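Local coordinates for protein tyrosinase (Burkholderia thailandensis, PDB 5ZRD) that uses a pair of copper ions to hydroxylate monophenols and oxidise the resulting catechols to o-quinones, and stands out for making catechol derivatives efficiently at acidic pH, at residues Glu122-His127 against Ser214-Trp219; Thr177-Leu182 against Glu210-Asn215; Leu70-Ile75 against Cys475-Thr480; Gln436-Phe441 against Ser468-Val473. All coordinates share one frame; numbering follows the deposited sequence.

Contact 1 of 4, residues Glu122-His127 against Ser214-Trp219; sequences EYTLKH and SNVRAW
Arg217 reaches across from its helix and lays its guanidinium along the backbone of the short helix 122-127. CG sits anti to the carbonyl carbon, and a bend at chi3 (69°) turns the group so that NE aims at the carbonyl of Leu125. The bond from Arg217 NE to Leu125 O is 3.0 Å long and nearly straight (171° at the hydrogen), close to the guanidinium plane but arriving from above the plane of the carbonyl. The next carbonyl meets a face instead of an edge: Lys126 O lies over the guanidinium, 3.3 Å from Arg217 CZ. The positive charge would be favoured beside these two carbonyl dipoles. Water 1 ties the backbones together, 2.6 Å from Leu125 O and 2.9 Å from Arg217 O. Beside this polar seam Thr124 CG2 crosses obliquely to Val216 CG1 at 4.2 Å, while Thr124 OG1 turns to Trp117 NE1 and the carbonyl of Asp118. Arg217 NH2 has a weak further bond to Thr226 O. The two helix axes approach to 8.0 Å and cross at -113°, a steep helix-on-helix crossing within the mainly helical tyrosinase domain, where an arginine hydrogen-bonds one carbonyl of the neighbouring helix and faces the next.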
loop_
_atom_site.group_PDB
_atom_site.type_symbol
_atom_site.label_atom_id
_atom_site.label_comp_id
_atom_site.label_asym_id
_atom_site.label_seq_id
_atom_site.Cartn_x
_atom_site.Cartn_y
_atom_site.Cartn_z
ATOM N N GLU A 122 -7.792 46.467 27.870
ATOM C CA GLU A 122 -8.018 46.629 29.304
ATOM C C GLU A 122 -9.220 45.767 29.734
ATOM O O GLU A 122 -9.176 45.123 30.802
ATOM C CB GLU A 122 -8.207 48.127 29.642
ATOM C CG GLU A 122 -7.860 48.518 31.083
ATOM C CD GLU A 122 -6.445 48.179 31.572
ATOM O OE1 GLU A 122 -6.293 47.963 32.803
ATOM O OE2 GLU A 122 -5.479 48.120 30.730
ATOM N N TYR A 123 -10.275 45.740 28.913
ATOM C CA TYR A 123 -11.463 44.970 29.264
ATOM C C TYR A 123 -11.086 43.486 29.442
ATOM O O TYR A 123 -11.367 42.879 30.506
ATOM C CB TYR A 123 -12.616 45.141 28.267
ATOM C CG TYR A 123 -13.821 44.347 28.692
ATOM C CD1 TYR A 123 -14.694 44.843 29.642
ATOM C CD2 TYR A 123 -14.013 43.043 28.270
ATOM C CE1 TYR A 123 -15.748 44.080 30.137
ATOM C CE2 TYR A 123 -15.085 42.279 28.720
ATOM C CZ TYR A 123 -15.946 42.791 29.679
ATOM O OH TYR A 123 -17.010 42.076 30.150
ATOM N N THR A 124 -10.428 42.924 28.436
ATOM C CA THR A 124 -10.172 41.504 28.461
ATOM C C THR A 124 -9.263 41.202 29.655
ATOM O O THR A 124 -9.478 40.221 30.375
ATOM C CB THR A 124 -9.600 40.972 27.138
ATOM O OG1 THR A 124 -10.426 41.266 26.010
ATOM C CG2 THR A 124 -9.453 39.473 27.184
ATOM N N LEU A 125 -8.276 42.049 29.904
ATOM C CA LEU A 125 -7.369 41.735 31.001
ATOM C C LEU A 125 -8.121 41.686 32.336
ATOM O O LEU A 125 -7.692 40.942 33.244
ATOM C CB LEU A 125 -6.266 42.781 31.088
ATOM C CG LEU A 125 -5.294 42.820 29.922
ATOM C CD1 LEU A 125 -4.486 44.118 29.947
ATOM C CD2 LEU A 125 -4.396 41.598 29.935
ATOM N N LYS A 126 -9.152 42.526 32.491
ATOM C CA LYS A 126 -9.813 42.683 33.797
ATOM C C LYS A 126 -11.105 41.864 33.862
ATOM O O LYS A 126 -11.558 41.633 34.939
ATOM C CB LYS A 126 -10.147 44.152 34.076
ATOM C CG LYS A 126 -8.948 45.080 34.243
ATOM C CD LYS A 126 -9.310 46.559 34.172
ATOM C CE LYS A 126 -9.384 47.256 35.521
ATOM N NZ LYS A 126 -10.451 46.705 36.398
ATOM N N HIS A 127 -11.689 41.454 32.736
ATOM C CA HIS A 127 -12.993 40.773 32.749
ATOM C C HIS A 127 -13.096 39.556 31.807
ATOM O O HIS A 127 -14.129 38.894 31.798
ATOM C CB HIS A 127 -14.062 41.802 32.397
ATOM C CG HIS A 127 -14.123 42.852 33.439
ATOM N ND1 HIS A 127 -13.869 44.180 33.167
ATOM C CD2 HIS A 127 -14.296 42.745 34.771
ATOM C CE1 HIS A 127 -13.936 44.869 34.282
ATOM N NE2 HIS A 127 -14.193 44.005 35.284
ATOM N N SER A 214 -12.171 33.763 33.820
ATOM C CA SER A 214 -11.109 33.795 34.799
ATOM C C SER A 214 -9.849 33.081 34.260
ATOM O O SER A 214 -8.714 33.551 34.450
ATOM C CB SER A 214 -11.653 33.206 36.078
ATOM O OG SER A 214 -10.603 32.688 36.827
ATOM N N ASN A 215 -10.040 31.945 33.578
ATOM C CA ASN A 215 -8.945 31.243 32.859
ATOM C C ASN A 215 -8.357 32.186 31.807
ATOM O O ASN A 215 -7.146 32.343 31.747
ATOM C CB ASN A 215 -9.444 29.938 32.232
ATOM C CG ASN A 215 -8.376 28.994 31.723
ATOM O OD1 ASN A 215 -8.478 28.460 30.610
ATOM N ND2 ASN A 215 -7.369 28.751 32.522
ATOM N N VAL A 216 -9.187 32.900 31.057
ATOM C CA VAL A 216 -8.608 33.740 30.035
ATOM C C VAL A 216 -7.776 34.829 30.718
ATOM O O VAL A 216 -6.681 35.167 30.221
ATOM C CB VAL A 216 -9.683 34.304 29.096
ATOM C CG1 VAL A 216 -9.168 35.467 28.265
ATOM C CG2 VAL A 216 -10.217 33.203 28.187
ATOM N N ARG A 217 -8.255 35.348 31.863
ATOM C CA ARG A 217 -7.509 36.463 32.532
ATOM C C ARG A 217 -6.145 35.984 33.063
ATOM O O ARG A 217 -5.145 36.716 33.039
ATOM C CB ARG A 217 -8.339 37.042 33.675
ATOM C CG ARG A 217 -9.526 37.893 33.244
ATOM C CD ARG A 217 -10.254 38.431 34.473
ATOM N NE ARG A 217 -9.420 39.421 35.154
ATOM C CZ ARG A 217 -9.441 39.670 36.467
ATOM N NH1 ARG A 217 -10.419 39.200 37.230
ATOM N NH2 ARG A 217 -8.433 40.326 37.012
ATOM N N ALA A 218 -6.121 34.752 33.556
ATOM C CA ALA A 218 -4.921 34.155 34.151
ATOM C C ALA A 218 -3.881 33.899 33.062
ATOM O O ALA A 218 -2.728 34.148 33.252
ATOM C CB ALA A 218 -5.261 32.860 34.861
ATOM N N TRP A 219 -4.309 33.320 31.958
ATOM C CA TRP A 219 -3.427 33.124 30.813
ATOM C C TRP A 219 -2.829 34.460 30.364
ATOM O O TRP A 219 -1.620 34.557 30.129
ATOM C CB TRP A 219 -4.188 32.479 29.663
ATOM C CG TRP A 219 -4.188 30.983 29.646
ATOM C CD1 TRP A 219 -5.116 30.150 30.200
ATOM C CD2 TRP A 219 -3.266 30.134 28.957
ATOM N NE1 TRP A 219 -4.833 28.846 29.906
ATOM C CE2 TRP A 219 -3.697 28.803 29.157
ATOM C CE3 TRP A 219 -2.100 30.355 28.222
ATOM C CZ2 TRP A 219 -3.029 27.714 28.610
ATOM C CZ3 TRP A 219 -1.428 29.270 27.699
ATOM C CH2 TRP A 219 -1.881 27.969 27.896
HETATM O O HOH W 1 -5.576 39.560 33.628
#

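Contact 2 of 4, residues Thr177-Leu182 against Glu210-Asn215; sequences TVRYPL and ELLNSN
A type VIa beta turn, with a cis peptide bond between Tyr180 and Pro181, presses its aromatic residue against helix 205-221. Leu182 N donates to Arg179 O at 2.9 Å and closes the turn. Tyr180 carries most of the contact. Its CG is anti to the backbone N (chi1 175°), which sends the ring out toward the helix. There the ring is sandwiched: the amide of Asn215 stacks on one face, its plane only 17° from that of the ring, and Pro181 CB sits over the centre of the opposite face, 4.0 Å above it. The cis bond makes this second layer possible, since it folds the proline back onto the tyrosine before it. Asn215 CB adds a touch at 3.7 Å from Tyr180 CE1. The rim of the ring slides against the helix backbone, where Tyr180 CE1 comes within 3.5 Å of Leu211 O, an oxygen already bonded inside the helix to Asn215 N. Leu212 fills the base of the turn, its CB 3.7 Å from Tyr180 O and its CD2 4.2 Å from Arg179 CB. Pro181 CG also meets Leu211 CD1 at 4.3 Å. The far end of Arg179 leaves the contact for a salt bridge to Asp313. The turn is thus set between three helices: Pro181 O bonds His198 of helix 189-200, helix 205-221 takes the tyrosine, and the backbone of Tyr180 pairs with Val284 in helix 274-285, which also supplies the copper ligands His277 and His281.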
loop_
_atom_site.group_PDB
_atom_site.type_symbol
_atom_site.label_atom_id
_atom_site.label_comp_id
_atom_site.label_asym_id
_atom_site.label_seq_id
_atom_site.Cartn_x
_atom_site.Cartn_y
_atom_site.Cartn_z
ATOM N N THR A 177 -20.889 23.161 19.739
ATOM C CA THR A 177 -19.497 23.383 20.054
ATOM C C THR A 177 -19.440 23.763 21.519
ATOM O O THR A 177 -20.419 24.381 21.989
ATOM C CB THR A 177 -18.850 24.433 19.150
ATOM O OG1 THR A 177 -19.567 25.659 19.238
ATOM C CG2 THR A 177 -18.812 24.014 17.695
ATOM N N VAL A 178 -18.334 23.401 22.189
ATOM C CA VAL A 178 -18.125 23.802 23.570
ATOM C C VAL A 178 -16.735 24.397 23.770
ATOM O O VAL A 178 -15.811 24.072 23.090
ATOM C CB VAL A 178 -18.325 22.619 24.541
ATOM C CG1 VAL A 178 -19.723 22.058 24.392
ATOM C CG2 VAL A 178 -17.281 21.515 24.372
ATOM N N ARG A 179 -16.663 25.221 24.801
ATOM C CA ARG A 179 -15.492 25.868 25.304
ATOM C C ARG A 179 -15.235 25.363 26.722
ATOM O O ARG A 179 -16.100 24.715 27.330
ATOM C CB ARG A 179 -15.730 27.380 25.321
ATOM C CG ARG A 179 -15.858 27.997 23.929
ATOM C CD ARG A 179 -16.546 29.346 23.956
ATOM N NE ARG A 179 -16.817 29.824 22.594
ATOM C CZ ARG A 179 -17.602 30.848 22.338
ATOM N NH1 ARG A 179 -17.997 31.610 23.343
ATOM N NH2 ARG A 179 -18.014 31.097 21.103
ATOM N N TYR A 180 -14.027 25.611 27.201
ATOM C CA TYR A 180 -13.701 25.435 28.590
ATOM C C TYR A 180 -14.867 25.975 29.419
ATOM O O TYR A 180 -15.331 27.049 29.128
ATOM C CB TYR A 180 -12.411 26.188 28.874
ATOM C CG TYR A 180 -11.930 26.233 30.295
ATOM C CD1 TYR A 180 -12.373 27.217 31.174
ATOM C CD2 TYR A 180 -10.965 25.346 30.744
ATOM C CE1 TYR A 180 -11.930 27.269 32.486
ATOM C CE2 TYR A 180 -10.498 25.391 32.047
ATOM C CZ TYR A 180 -10.975 26.365 32.919
ATOM O OH TYR A 180 -10.452 26.460 34.176
ATOM N N PRO A 181 -15.319 25.248 30.439
ATOM C CA PRO A 181 -14.591 24.079 31.024
ATOM C C PRO A 181 -15.185 22.743 30.574
ATOM O O PRO A 181 -14.948 21.723 31.206
ATOM C CB PRO A 181 -14.844 24.232 32.530
ATOM C CG PRO A 181 -16.282 24.699 32.533
ATOM C CD PRO A 181 -16.402 25.648 31.349
ATOM N N LEU A 182 -15.915 22.755 29.471
ATOM C CA LEU A 182 -16.604 21.543 28.951
ATOM C C LEU A 182 -15.749 20.771 27.929
ATOM O O LEU A 182 -14.797 21.298 27.316
ATOM C CB LEU A 182 -17.926 21.962 28.303
ATOM C CG LEU A 182 -18.942 22.634 29.228
ATOM C CD1 LEU A 182 -20.292 22.797 28.518
ATOM C CD2 LEU A 182 -19.121 21.814 30.488
ATOM N N GLU A 210 -17.996 32.219 34.044
ATOM C CA GLU A 210 -17.071 32.833 35.042
ATOM C C GLU A 210 -15.724 32.100 35.018
ATOM O O GLU A 210 -14.665 32.751 34.989
ATOM C CB GLU A 210 -17.675 32.854 36.456
ATOM C CG GLU A 210 -18.833 33.843 36.585
ATOM C CD GLU A 210 -19.649 33.762 37.870
ATOM O OE1 GLU A 210 -19.134 33.243 38.875
ATOM O OE2 GLU A 210 -20.811 34.215 37.851
ATOM N N LEU A 211 -15.770 30.768 35.036
ATOM C CA LEU A 211 -14.547 29.988 35.002
ATOM C C LEU A 211 -13.746 30.304 33.727
ATOM O O LEU A 211 -12.492 30.436 33.773
ATOM C CB LEU A 211 -14.899 28.501 35.066
ATOM C CG LEU A 211 -15.320 27.980 36.445
ATOM C CD1 LEU A 211 -15.795 26.537 36.345
ATOM C CD2 LEU A 211 -14.182 28.080 37.451
ATOM N N LEU A 212 -14.441 30.423 32.597
ATOM C CA LEU A 212 -13.745 30.649 31.342
ATOM C C LEU A 212 -13.110 32.044 31.412
ATOM O O LEU A 212 -11.959 32.226 31.053
ATOM C CB LEU A 212 -14.728 30.493 30.177
ATOM C CG LEU A 212 -14.264 31.020 28.815
ATOM C CD1 LEU A 212 -12.973 30.355 28.377
ATOM C CD2 LEU A 212 -15.317 30.800 27.771
ATOM N N ASN A 213 -13.834 33.018 31.924
ATOM C CA ASN A 213 -13.334 34.393 31.854
ATOM C C ASN A 213 -12.099 34.498 32.739
ATOM O O ASN A 213 -11.076 35.134 32.413
ATOM C CB ASN A 213 -14.419 35.423 32.191
ATOM C CG ASN A 213 -15.315 35.672 31.001
ATOM O OD1 ASN A 213 -14.875 35.479 29.859
ATOM N ND2 ASN A 213 -16.558 36.061 31.251
ATOM N N SER A 214 -12.171 33.763 33.820
ATOM C CA SER A 214 -11.109 33.795 34.799
ATOM C C SER A 214 -9.849 33.081 34.260
ATOM O O SER A 214 -8.714 33.551 34.450
ATOM C CB SER A 214 -11.653 33.206 36.078
ATOM O OG SER A 214 -10.603 32.688 36.827
ATOM N N ASN A 215 -10.040 31.945 33.578
ATOM C CA ASN A 215 -8.945 31.243 32.859
ATOM C C ASN A 215 -8.357 32.186 31.807
ATOM O O ASN A 215 -7.146 32.343 31.747
ATOM C CB ASN A 215 -9.444 29.938 32.232
ATOM C CG ASN A 215 -8.376 28.994 31.723
ATOM O OD1 ASN A 215 -8.478 28.460 30.610
ATOM N ND2 ASN A 215 -7.369 28.751 32.522
#

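Contact 3 of 4, residues Leu70-Ile75 against Cys475-Thr480; sequences LPQDDI and CANCLT
Two irregular loops meet here, packed firmly around Gln72 and Cys478 and bridged by water farther out. On the tight side the Gln72 side chain, CG anti to the backbone N and extended beyond it, runs alongside Cys478, with Gln72 OE1 3.5 Å from Cys478 CB. Nearer its root, Gln72 CB lies 3.3 Å from Asn477 ND2, the closest approach of the two loops. Cys478 holds its SG anti to its own backbone N (chi1 -178°), directing the sulfur to the first loop, where Ile75 CG2 meets Cys478 SG at 4.0 Å. Cys475 also points at the facing loop, but its SG approaches only loosely, near Leu70 O.

The looser side is the water-bridged rim, where Asn477 is exposed. The amides of Gln72 and Asn477 cross obliquely, their planes 38° apart, without bonding each other directly. Water makes the connection instead. Water 2 accepts from Gln72 N at 3.2 Å and from Asn477 ND2 at 2.9 Å. Water 3 spans the other end, 2.7 Å from Gln72 OE1 and 2.7 Å from Asn477 O. The side-chain OD1 of Asn477 is crowded in the model, so the place of that oxygen is less sure.

Both loops face other copies of the protein: Asp74 forms a salt bridge with Arg64 of the second subunit, and Leu479 packs on Pro163 of the third. Cys475 and Cys478 make up a CxxC motif that is disulfide-linked in another structure of this tyrosinase; here SG of Cys475 and SG of Cys478 stand 5.9 Å apart, so the motif is unbridged, held in a loop near subunit interfaces.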
loop_
_atom_site.group_PDB
_atom_site.type_symbol
_atom_site.label_atom_id
_atom_site.label_comp_id
_atom_site.label_asym_id
_atom_site.label_seq_id
_atom_site.Cartn_x
_atom_site.Cartn_y
_atom_site.Cartn_z
ATOM N N LEU A 70 0.949 3.088 5.717
ATOM C CA LEU A 70 2.411 2.812 5.758
ATOM C C LEU A 70 2.847 2.232 7.122
ATOM O O LEU A 70 2.282 2.566 8.160
ATOM C CB LEU A 70 3.171 4.113 5.482
ATOM C CG LEU A 70 3.047 4.666 4.071
ATOM C CD1 LEU A 70 3.505 6.123 4.028
ATOM C CD2 LEU A 70 3.834 3.798 3.094
ATOM N N PRO A 71 3.917 1.402 7.134
ATOM C CA PRO A 71 4.499 0.959 8.391
ATOM C C PRO A 71 5.178 2.111 9.133
ATOM O O PRO A 71 5.379 3.164 8.549
ATOM C CB PRO A 71 5.548 -0.113 8.052
ATOM C CG PRO A 71 5.733 -0.026 6.563
ATOM C CD PRO A 71 4.524 0.698 6.005
ATOM N N GLN A 72 5.567 1.825 10.370
ATOM C CA GLN A 72 6.039 2.781 11.398
ATOM C C GLN A 72 7.243 3.588 10.879
ATOM O O GLN A 72 7.278 4.799 11.063
ATOM C CB GLN A 72 6.375 2.008 12.690
ATOM C CG GLN A 72 7.481 2.620 13.553
ATOM C CD GLN A 72 7.512 2.091 14.976
ATOM O OE1 GLN A 72 7.284 2.824 15.947
ATOM N NE2 GLN A 72 7.804 0.806 15.120
ATOM N N ASP A 73 8.195 2.920 10.231
ATOM C CA ASP A 73 9.397 3.544 9.719
ATOM C C ASP A 73 9.261 4.301 8.420
ATOM O O ASP A 73 10.237 4.814 7.931
ATOM C CB ASP A 73 10.474 2.487 9.524
ATOM C CG ASP A 73 10.971 1.943 10.833
ATOM O OD1 ASP A 73 10.865 2.661 11.857
ATOM O OD2 ASP A 73 11.460 0.796 10.847
ATOM N N ASP A 74 8.068 4.344 7.848
ATOM C CA ASP A 74 7.880 4.906 6.525
ATOM C C ASP A 74 6.877 6.031 6.542
ATOM O O ASP A 74 6.813 6.845 5.596
ATOM C CB ASP A 74 7.353 3.816 5.575
ATOM C CG ASP A 74 8.409 2.786 5.166
ATOM O OD1 ASP A 74 9.595 2.904 5.540
ATOM O OD2 ASP A 74 8.021 1.799 4.487
ATOM N N ILE A 75 6.039 6.026 7.582
ATOM C CA ILE A 75 4.860 6.914 7.690
ATOM C C ILE A 75 5.349 8.295 8.160
ATOM O O ILE A 75 6.405 8.425 8.797
ATOM C CB ILE A 75 3.804 6.337 8.669
ATOM C CG1 ILE A 75 2.465 7.069 8.571
ATOM C CG2 ILE A 75 4.326 6.338 10.105
ATOM C CD1 ILE A 75 1.294 6.353 9.269
ATOM N N CYS A 475 -1.573 1.991 13.259
ATOM C CA CYS A 475 -0.647 1.030 13.921
ATOM C C CYS A 475 -0.481 1.426 15.398
ATOM O O CYS A 475 -0.404 2.612 15.703
ATOM C CB CYS A 475 0.688 0.888 13.174
ATOM S SG CYS A 475 1.440 2.402 12.491
ATOM N N ALA A 476 -0.456 0.456 16.324
ATOM C CA ALA A 476 -0.361 0.755 17.788
ATOM C C ALA A 476 1.021 1.328 18.150
ATOM O O ALA A 476 1.193 1.923 19.222
ATOM C CB ALA A 476 -0.661 -0.487 18.601
ATOM N N ASN A 477 1.981 1.177 17.234
ATOM C CA ASN A 477 3.412 1.423 17.478
ATOM C C ASN A 477 3.784 2.908 17.292
ATOM O O ASN A 477 4.389 3.484 18.202
ATOM C CB ASN A 477 4.281 0.512 16.597
ATOM C CG ASN A 477 3.919 0.512 15.121
ATOM O OD1 ASN A 477 3.005 1.213 14.678
ATOM N ND2 ASN A 477 4.638 -0.282 14.341
ATOM N N CYS A 478 3.470 3.511 16.126
ATOM C CA CYS A 478 3.928 4.895 15.732
ATOM C C CYS A 478 2.729 5.817 15.457
ATOM O O CYS A 478 2.023 5.688 14.440
ATOM C CB CYS A 478 4.829 4.885 14.492
ATOM S SG CYS A 478 5.467 6.511 13.971
ATOM N N LEU A 479 2.557 6.778 16.360
ATOM C CA LEU A 479 1.584 7.856 16.211
ATOM C C LEU A 479 2.159 8.927 15.260
ATOM O O LEU A 479 1.694 9.045 14.119
ATOM C CB LEU A 479 1.255 8.398 17.610
ATOM C CG LEU A 479 -0.146 8.975 17.792
ATOM C CD1 LEU A 479 -0.668 8.714 19.196
ATOM C CD2 LEU A 479 -0.160 10.462 17.468
ATOM N N THR A 480 3.185 9.665 15.711
ATOM C CA THR A 480 3.896 10.708 14.914
ATOM C C THR A 480 5.086 11.229 15.741
ATOM O O THR A 480 4.881 11.997 16.676
ATOM C CB THR A 480 2.930 11.822 14.471
ATOM O OG1 THR A 480 2.343 11.412 13.235
ATOM C CG2 THR A 480 3.577 13.178 14.270
HETATM O O HOH W 2 4.885 -1.085 11.543
HETATM O O HOH W 3 7.055 3.841 18.407
#

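Contact 4 of 4, residues Gln436-Phe441 against Ser468-Val473; sequences QIQGSF and SRWNVV
Ile437 opens the contact with its backbone, its carbonyl weakly bound by water 4. Gln438 comes next and does the most precise work. CG is anti to the backbone N and the chain bends at chi2 (50°), bringing the flat amide against the backbone of Asn471. OE1 of Gln438 accepts from Asn471 N at 2.6 Å, and NE2 of Gln438 gives back to Asn471 O at 2.7 Å; each donor lies on a lone pair in the acceptor's carbonyl plane, so the amide imitates a neighbouring peptide. The same OE1 of Gln438 lies in the plane of the Trp470 indole, 4.0 Å from CE3 at its edge. At the positive phi of Gly439 (87°) a side chain would press on the preceding carbonyl and strike Trp470 CZ3; without one, Gly439 CA lies 4.0 Å from Trp470 CE3. Gly439 N bonds Arg469 O weakly at 3.0 Å. Water 4 links Gly439 O, 2.7 Å away, to Ser468 OG at 2.8 Å. Ser440 OG takes the N-H of Ser468 almost dead straight (175°) at 2.9 Å. That hydroxyl also bonds Gly305 O, while the Ser468 backbone pairs with Asn307, a residue of the oxygen pocket between the coppers. With Phe441 the chain enters strand 441-450 and pairs with Ile466 in the antiparallel strand 456-466, so the two segments are the lead-in and the exit of adjoining sheet strands.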
loop_
_atom_site.group_PDB
_atom_site.type_symbol
_atom_site.label_atom_id
_atom_site.label_comp_id
_atom_site.label_asym_id
_atom_site.label_seq_id
_atom_site.Cartn_x
_atom_site.Cartn_y
_atom_site.Cartn_z
ATOM N N GLN A 436 4.844 10.689 21.402
ATOM C CA GLN A 436 3.801 9.829 20.777
ATOM C C GLN A 436 2.412 10.262 21.265
ATOM O O GLN A 436 1.698 9.481 21.905
ATOM C CB GLN A 436 4.073 8.353 21.088
ATOM C CG GLN A 436 4.528 7.557 19.872
ATOM C CD GLN A 436 5.482 6.445 20.227
ATOM O OE1 GLN A 436 5.206 5.268 20.009
ATOM N NE2 GLN A 436 6.627 6.821 20.774
ATOM N N ILE A 437 2.008 11.469 20.856
ATOM C CA ILE A 437 1.074 12.296 21.634
ATOM C C ILE A 437 -0.262 12.519 20.883
ATOM O O ILE A 437 -0.338 12.671 19.659
ATOM C CB ILE A 437 1.780 13.613 22.026
ATOM C CG1 ILE A 437 0.913 14.503 22.924
ATOM C CG2 ILE A 437 2.279 14.356 20.789
ATOM C CD1 ILE A 437 0.833 14.047 24.369
ATOM N N GLN A 438 -1.316 12.560 21.686
ATOM C CA GLN A 438 -2.682 12.739 21.297
ATOM C C GLN A 438 -3.106 14.152 21.739
ATOM O O GLN A 438 -3.180 14.435 22.945
ATOM C CB GLN A 438 -3.448 11.590 21.984
ATOM C CG GLN A 438 -4.842 11.234 21.464
ATOM C CD GLN A 438 -4.940 11.023 19.976
ATOM O OE1 GLN A 438 -4.892 11.980 19.201
ATOM N NE2 GLN A 438 -5.110 9.777 19.566
ATOM N N GLY A 439 -3.326 15.078 20.809
ATOM C CA GLY A 439 -3.892 16.375 21.167
ATOM C C GLY A 439 -2.864 17.425 21.602
ATOM O O GLY A 439 -1.672 17.167 21.692
ATOM N N SER A 440 -3.364 18.609 21.937
ATOM C CA SER A 440 -2.539 19.769 22.298
ATOM C C SER A 440 -1.913 19.560 23.678
ATOM O O SER A 440 -2.381 18.689 24.430
ATOM C CB SER A 440 -3.367 21.038 22.273
ATOM O OG SER A 440 -3.942 21.255 20.983
ATOM N N PHE A 441 -0.856 20.325 23.989
ATOM C CA PHE A 441 -0.176 20.220 25.293
ATOM C C PHE A 441 0.632 21.484 25.601
ATOM O O PHE A 441 0.953 22.279 24.731
ATOM C CB PHE A 441 0.669 18.947 25.414
ATOM C CG PHE A 441 1.870 18.817 24.526
ATOM C CD1 PHE A 441 1.754 18.325 23.242
ATOM C CD2 PHE A 441 3.133 19.122 24.989
ATOM C CE1 PHE A 441 2.866 18.206 22.414
ATOM C CE2 PHE A 441 4.249 19.002 24.166
ATOM C CZ PHE A 441 4.117 18.529 22.885
ATOM N N SER A 468 -2.044 21.360 18.760
ATOM C CA SER A 468 -1.862 20.242 17.876
ATOM C C SER A 468 -3.242 19.727 17.445
ATOM O O SER A 468 -4.169 20.518 17.252
ATOM C CB SER A 468 -0.995 19.205 18.524
ATOM O OG SER A 468 -0.729 18.139 17.615
ATOM N N ARG A 469 -3.400 18.423 17.354
ATOM C CA ARG A 469 -4.534 17.829 16.663
ATOM C C ARG A 469 -4.878 16.500 17.348
ATOM O O ARG A 469 -3.977 15.865 17.936
ATOM C CB ARG A 469 -4.109 17.587 15.214
ATOM C CG ARG A 469 -2.862 16.716 15.135
ATOM C CD ARG A 469 -2.531 16.204 13.753
ATOM N NE ARG A 469 -3.588 15.286 13.394
ATOM C CZ ARG A 469 -3.716 14.711 12.210
ATOM N NH1 ARG A 469 -4.725 13.878 12.002
ATOM N NH2 ARG A 469 -2.827 14.967 11.263
ATOM N N TRP A 470 -6.135 16.071 17.297
ATOM C CA TRP A 470 -6.428 14.687 17.625
ATOM C C TRP A 470 -5.936 13.808 16.478
ATOM O O TRP A 470 -6.080 14.218 15.341
ATOM C CB TRP A 470 -7.930 14.498 17.822
ATOM C CG TRP A 470 -8.500 15.345 18.907
ATOM C CD1 TRP A 470 -9.390 16.365 18.765
ATOM C CD2 TRP A 470 -8.204 15.248 20.310
ATOM N NE1 TRP A 470 -9.684 16.902 19.985
ATOM C CE2 TRP A 470 -8.975 16.237 20.955
ATOM C CE3 TRP A 470 -7.393 14.406 21.075
ATOM C CZ2 TRP A 470 -8.950 16.418 22.340
ATOM C CZ3 TRP A 470 -7.383 14.567 22.445
ATOM C CH2 TRP A 470 -8.166 15.553 23.066
ATOM N N ASN A 471 -5.449 12.606 16.787
ATOM C CA ASN A 471 -4.986 11.640 15.782
ATOM C C ASN A 471 -5.688 10.290 15.895
ATOM O O ASN A 471 -5.812 9.725 16.986
ATOM C CB ASN A 471 -3.519 11.271 15.952
ATOM C CG ASN A 471 -2.613 12.209 15.197
ATOM O OD1 ASN A 471 -1.804 12.896 15.808
ATOM N ND2 ASN A 471 -2.750 12.224 13.882
ATOM N N VAL A 472 -6.054 9.775 14.735
ATOM C CA VAL A 472 -6.503 8.388 14.564
ATOM C C VAL A 472 -5.456 7.657 13.727
ATOM O O VAL A 472 -5.257 8.011 12.574
ATOM C CB VAL A 472 -7.857 8.326 13.838
ATOM C CG1 VAL A 472 -8.301 6.889 13.598
ATOM C CG2 VAL A 472 -8.919 9.121 14.562
ATOM N N VAL A 473 -4.829 6.656 14.297
ATOM C CA VAL A 473 -3.682 6.026 13.657
ATOM C C VAL A 473 -3.902 4.512 13.543
ATOM O O VAL A 473 -4.406 3.869 14.490
ATOM C CB VAL A 473 -2.388 6.349 14.421
ATOM C CG1 VAL A 473 -2.468 5.970 15.895
ATOM C CG2 VAL A 473 -1.183 5.701 13.757
HETATM O O HOH W 4 -0.390 16.131 19.523
#

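How the contacts relate
Contacts 1 and 2 both use helix 205-221, share Ser214 and Asn215, and touch where His127 O meets Asn213 CB. Both are partly buried, their centres about 17 and 15 Å from that of the chain. Contact 1 is a polar helix crossing with a bridging water, whereas contact 2 is mostly apolar packing round an aromatic ring. Contacts 3 and 4 meet through Leu479, which packs on Ile437 and Asn471, and both face the third subunit. Contact 4, about 15 Å between its centre and that of the chain, is rich in direct hydrogen bonds. Contact 3, about 27 Å out by the same measure, is peripheral and joins its polar groups through water.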